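Local coordinates for rhamnosidase B (Bacillus sp., PDB 2OKX), which probably hydrolyses alpha-L-rhamnosides, releasing terminal rhamnose as a family 78 glycoside hydrolase whose catalytic domain is an alpha barrel, at residues 663-668 against 726-731; 708-713 against 720-725. All coordinates share one frame; numbering follows the deposited sequence.

Contact 1: 663-668 against 726-731; sequences HYLEHI and AARADL
Arg728 carries the contact from the side of helix 723-739, drawing its side chain past Leu665 and on towards Ile668. Its CA lies 8.3 Å from the CA of Leu665, and the chain fills that gap lengthwise, bending at chi2 (-77°) and chi3 (-127°) yet keeping its heading toward the other segment, which brings the guanidinium beside Leu665 and Ile668. The aliphatic part comes first: CG of Arg728 stands 4.1 Å from CD1 of Leu665, whose CD2 lies over one face of the guanidinium, displaced from the centre of the group. The leucine and arginine side chains lie antiparallel, each overlapping the other's flank. Both segments belong to the six-hairpin glycosidase domain, and the pairing joins the end region of helix 647-665, with the type I turn from Leu665 to Ile668, to helix 723-739. At the far end of the arginine, NH1 comes within 4.2 Å of CD1 of Ile668. NH2 gives a 2.7 Å bond to a water lying in the guanidinium plane; this water donates to Leu665 O at 2.7 Å and to Ile668 O at 3.0 Å. Leu665 O also accepts the turn bond from Ile668 N, and by accepting from the cationic NH2 the water probably becomes a stronger donor to both carbonyls. Next, Ala729 turns away, packing on Leu706 and Arg707 of helix 696-715.

Contact 2: 708-713 against 720-725; sequences DSRALA and EEADAF
Ser709 meets Phe725 at the edge of its ring, with OG 3.7 Å from CD1 and close to the ring plane. The hydroxyl sits between the backbone N and the carbonyl carbon (chi1 69°), and its hydrogen bond goes back to Leu706 O of its own helix, so the phenyl edge packs against a group already satisfied. Helix 647-665 covers this side, touching Ser709 through Leu661 and Phe725 through Thr662. Arg710 follows, on the flank of the antiparallel helical hairpin made by helices 696-715 and 723-739. With chi1 at 171° its chain starts out extended, then bends at chi3 to bring NH1 to Asp723 OD2, a 3.0 Å salt bridge in which the guanidinium and carboxylate planes are 49° apart. The same NH1 is pressed against the backbone where the second helix begins, 3.0 Å from Asp723 CA. Between these segments the backbones come closest at Arg710 and Ala722, their CA atoms 5.3 Å apart, and the Ala722 methyl lies 3.8 Å from Arg710 CA. One turn further on, Ala713 CB meets Ala722 CB at 3.7 Å, a methyl against a methyl, with Trp654 adjoining Ala713. Arg710 NE is buried without a polar partner, and across this contact the salt bridge is made through NH1; Asp723 probably offsets the cost of placing a cation beside the amino end of a helix.

Followed from the N terminus, the chain leaves helix 647-665 through 663-668, passes through loops and the short strand 694-695 to helix 696-715, and turns back into helix 723-739. Contact 1 joins the first of these helices to the third and closes a long loop with 57 residues between its segments. Contact 2 lies within that loop and closes a much shorter one, with six residues between segments, at the turn of the hairpin. Both use helix 723-739, contact 2 at its start and contact 1 just beyond, with centres 12 Å apart. They also touch: Leu665 CD1 packs 3.8 Å from Phe725 CD2, and Ala726 CB adjoins Arg710 NH1. Three successive helices of the glycosidase domain are tied together.

Contact 1: 663-668 against 726-731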
# COMPACT_ATOMS: atom_id res chain seq x y z
N HIS A 663 -0.96 -28.60 5.80
CA HIS A 663 0.07 -28.53 4.77
C HIS A 663 1.41 -28.00 5.26
O HIS A 663 2.45 -28.36 4.72
CB HIS A 663 -0.43 -27.73 3.57
CG HIS A 663 -1.48 -28.44 2.77
ND1 HIS A 663 -2.78 -28.58 3.21
CD2 HIS A 663 -1.40 -29.11 1.60
CE1 HIS A 663 -3.46 -29.31 2.33
NE2 HIS A 663 -2.64 -29.64 1.35
N TYR A 664 1.40 -27.15 6.28
CA TYR A 664 2.67 -26.65 6.80
C TYR A 664 3.41 -27.79 7.50
O TYR A 664 4.65 -27.86 7.46
CB TYR A 664 2.46 -25.49 7.79
CG TYR A 664 2.41 -24.14 7.11
CD1 TYR A 664 1.20 -23.55 6.75
CD2 TYR A 664 3.59 -23.46 6.79
CE1 TYR A 664 1.16 -22.33 6.08
CE2 TYR A 664 3.56 -22.24 6.12
CZ TYR A 664 2.34 -21.68 5.76
OH TYR A 664 2.31 -20.48 5.09
N LEU A 665 2.65 -28.68 8.13
CA LEU A 665 3.23 -29.83 8.83
C LEU A 665 3.93 -30.78 7.87
O LEU A 665 4.91 -31.44 8.23
CB LEU A 665 2.14 -30.58 9.60
CG LEU A 665 1.63 -29.90 10.87
CD1 LEU A 665 0.49 -30.71 11.48
CD2 LEU A 665 2.77 -29.76 11.87
N GLU A 666 3.43 -30.86 6.64
CA GLU A 666 4.03 -31.73 5.64
C GLU A 666 5.42 -31.24 5.25
O GLU A 666 6.18 -31.95 4.61
CB GLU A 666 3.14 -31.81 4.39
CG GLU A 666 1.75 -32.37 4.66
CD GLU A 666 0.86 -32.33 3.43
OE1 GLU A 666 -0.33 -32.67 3.54
OE2 GLU A 666 1.36 -31.93 2.35
N HIS A 667 5.74 -30.01 5.63
CA HIS A 667 7.04 -29.43 5.31
C HIS A 667 8.07 -29.68 6.40
O HIS A 667 9.19 -29.18 6.34
CB HIS A 667 6.89 -27.94 5.03
CG HIS A 667 6.28 -27.65 3.69
ND1 HIS A 667 7.02 -27.55 2.54
CD2 HIS A 667 4.98 -27.50 3.32
CE1 HIS A 667 6.22 -27.36 1.51
NE2 HIS A 667 4.97 -27.33 1.95
N ILE A 668 7.67 -30.46 7.41
CA ILE A 668 8.58 -30.82 8.49
C ILE A 668 9.17 -32.16 8.07
O ILE A 668 8.43 -33.11 7.82
CB ILE A 668 7.83 -30.98 9.83
CG1 ILE A 668 7.28 -29.63 10.29
CG2 ILE A 668 8.77 -31.55 10.89
CD1 ILE A 668 6.48 -29.68 11.58
N ALA A 726 -1.86 -30.24 18.50
CA ALA A 726 -1.28 -30.03 19.82
C ALA A 726 -0.10 -30.97 20.05
O ALA A 726 0.93 -30.57 20.59
CB ALA A 726 -2.35 -30.25 20.89
N ALA A 727 -0.25 -32.23 19.63
CA ALA A 727 0.81 -33.22 19.79
C ALA A 727 2.03 -32.82 18.98
O ALA A 727 3.16 -32.82 19.49
CB ALA A 727 0.31 -34.59 19.34
N ARG A 728 1.80 -32.47 17.72
CA ARG A 728 2.87 -32.05 16.83
C ARG A 728 3.62 -30.84 17.39
O ARG A 728 4.83 -30.72 17.23
CB ARG A 728 2.29 -31.71 15.46
CG ARG A 728 1.88 -32.93 14.65
CD ARG A 728 3.11 -33.60 14.04
NE ARG A 728 2.96 -33.77 12.60
CZ ARG A 728 3.97 -33.76 11.74
NH1 ARG A 728 5.21 -33.59 12.17
NH2 ARG A 728 3.73 -33.91 10.44
N ALA A 729 2.88 -29.95 18.04
CA ALA A 729 3.47 -28.75 18.63
C ALA A 729 4.51 -29.14 19.68
O ALA A 729 5.60 -28.56 19.73
CB ALA A 729 2.38 -27.88 19.25
N ASP A 730 4.16 -30.11 20.51
CA ASP A 730 5.07 -30.58 21.56
C ASP A 730 6.32 -31.18 20.94
O ASP A 730 7.44 -30.88 21.35
CB ASP A 730 4.38 -31.63 22.44
CG ASP A 730 3.31 -31.02 23.33
OD1 ASP A 730 2.37 -30.39 22.81
OD2 ASP A 730 3.42 -31.17 24.57
N LEU A 731 6.12 -32.05 19.95
CA LEU A 731 7.23 -32.70 19.26
C LEU A 731 8.13 -31.65 18.63
O LEU A 731 9.36 -31.74 18.72
CB LEU A 731 6.71 -33.64 18.18
CG LEU A 731 5.87 -34.84 18.64
CD1 LEU A 731 5.38 -35.62 17.44
CD2 LEU A 731 6.69 -35.73 19.56
O HOH W 1 5.68 -34.06 8.54

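Contact 2: 708-713 against 720-725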
# COMPACT_ATOMS: atom_id res chain seq x y z
N ASP A 708 -2.47 -22.11 19.10
CA ASP A 708 -3.50 -21.07 18.98
C ASP A 708 -4.71 -21.59 18.22
O ASP A 708 -5.84 -21.15 18.46
CB ASP A 708 -2.93 -19.84 18.26
CG ASP A 708 -1.98 -19.04 19.13
OD1 ASP A 708 -1.28 -18.16 18.58
OD2 ASP A 708 -1.95 -19.26 20.36
N SER A 709 -4.49 -22.53 17.30
CA SER A 709 -5.57 -23.08 16.48
C SER A 709 -6.65 -23.77 17.32
O SER A 709 -7.81 -23.83 16.92
CB SER A 709 -5.01 -24.08 15.46
OG SER A 709 -4.52 -25.25 16.10
N ARG A 710 -6.26 -24.30 18.48
CA ARG A 710 -7.21 -24.98 19.35
C ARG A 710 -8.36 -24.05 19.74
O ARG A 710 -9.52 -24.46 19.73
CB ARG A 710 -6.50 -25.49 20.61
CG ARG A 710 -7.45 -26.02 21.69
CD ARG A 710 -6.76 -27.04 22.57
NE ARG A 710 -6.58 -28.31 21.87
CZ ARG A 710 -5.87 -29.34 22.34
NH1 ARG A 710 -5.77 -30.45 21.62
NH2 ARG A 710 -5.26 -29.26 23.51
N ALA A 711 -8.03 -22.80 20.07
CA ALA A 711 -9.04 -21.83 20.46
C ALA A 711 -10.14 -21.75 19.40
O ALA A 711 -11.33 -21.76 19.73
CB ALA A 711 -8.41 -20.46 20.67
N LEU A 712 -9.75 -21.69 18.14
CA LEU A 712 -10.72 -21.61 17.05
C LEU A 712 -11.50 -22.91 16.93
O LEU A 712 -12.72 -22.90 16.72
CB LEU A 712 -10.00 -21.31 15.73
CG LEU A 712 -9.40 -19.90 15.66
CD1 LEU A 712 -8.43 -19.80 14.49
CD2 LEU A 712 -10.52 -18.89 15.53
N ALA A 713 -10.80 -24.03 17.06
CA ALA A 713 -11.44 -25.34 16.97
C ALA A 713 -12.48 -25.49 18.08
O ALA A 713 -13.60 -25.93 17.84
CB ALA A 713 -10.40 -26.44 17.09
N GLU A 720 -11.65 -31.34 19.50
CA GLU A 720 -10.84 -32.53 19.25
C GLU A 720 -10.08 -32.49 17.93
O GLU A 720 -9.01 -33.09 17.81
CB GLU A 720 -11.71 -33.80 19.30
CG GLU A 720 -13.03 -33.70 18.55
CD GLU A 720 -14.05 -32.85 19.29
OE1 GLU A 720 -14.32 -33.14 20.47
OE2 GLU A 720 -14.58 -31.90 18.68
N GLU A 721 -10.63 -31.80 16.94
CA GLU A 721 -9.98 -31.70 15.64
C GLU A 721 -8.64 -30.95 15.72
O GLU A 721 -7.96 -30.78 14.71
CB GLU A 721 -10.90 -31.00 14.63
CG GLU A 721 -12.07 -31.85 14.17
CD GLU A 721 -12.90 -31.17 13.09
OE1 GLU A 721 -12.30 -30.67 12.11
OE2 GLU A 721 -14.14 -31.15 13.21
N ALA A 722 -8.28 -30.51 16.92
CA ALA A 722 -7.03 -29.78 17.11
C ALA A 722 -6.03 -30.50 18.01
O ALA A 722 -4.92 -30.01 18.22
CB ALA A 722 -7.33 -28.39 17.68
N ASP A 723 -6.40 -31.66 18.54
CA ASP A 723 -5.50 -32.40 19.42
C ASP A 723 -4.27 -32.91 18.69
O ASP A 723 -3.18 -32.96 19.26
CB ASP A 723 -6.23 -33.57 20.08
CG ASP A 723 -7.25 -33.12 21.11
OD1 ASP A 723 -8.35 -32.70 20.72
OD2 ASP A 723 -6.93 -33.16 22.31
N ALA A 724 -4.43 -33.29 17.42
CA ALA A 724 -3.32 -33.77 16.63
C ALA A 724 -2.29 -32.66 16.47
O ALA A 724 -1.08 -32.90 16.56
CB ALA A 724 -3.81 -34.24 15.26
N PHE A 725 -2.77 -31.44 16.23
CA PHE A 725 -1.89 -30.29 16.08
C PHE A 725 -1.16 -30.03 17.39
O PHE A 725 0.01 -29.65 17.41
CB PHE A 725 -2.69 -29.04 15.69
CG PHE A 725 -3.23 -29.07 14.28
CD1 PHE A 725 -4.23 -28.17 13.89
CD2 PHE A 725 -2.75 -29.98 13.34
CE1 PHE A 725 -4.73 -28.18 12.59
CE2 PHE A 725 -3.25 -29.99 12.04
CZ PHE A 725 -4.24 -29.09 11.66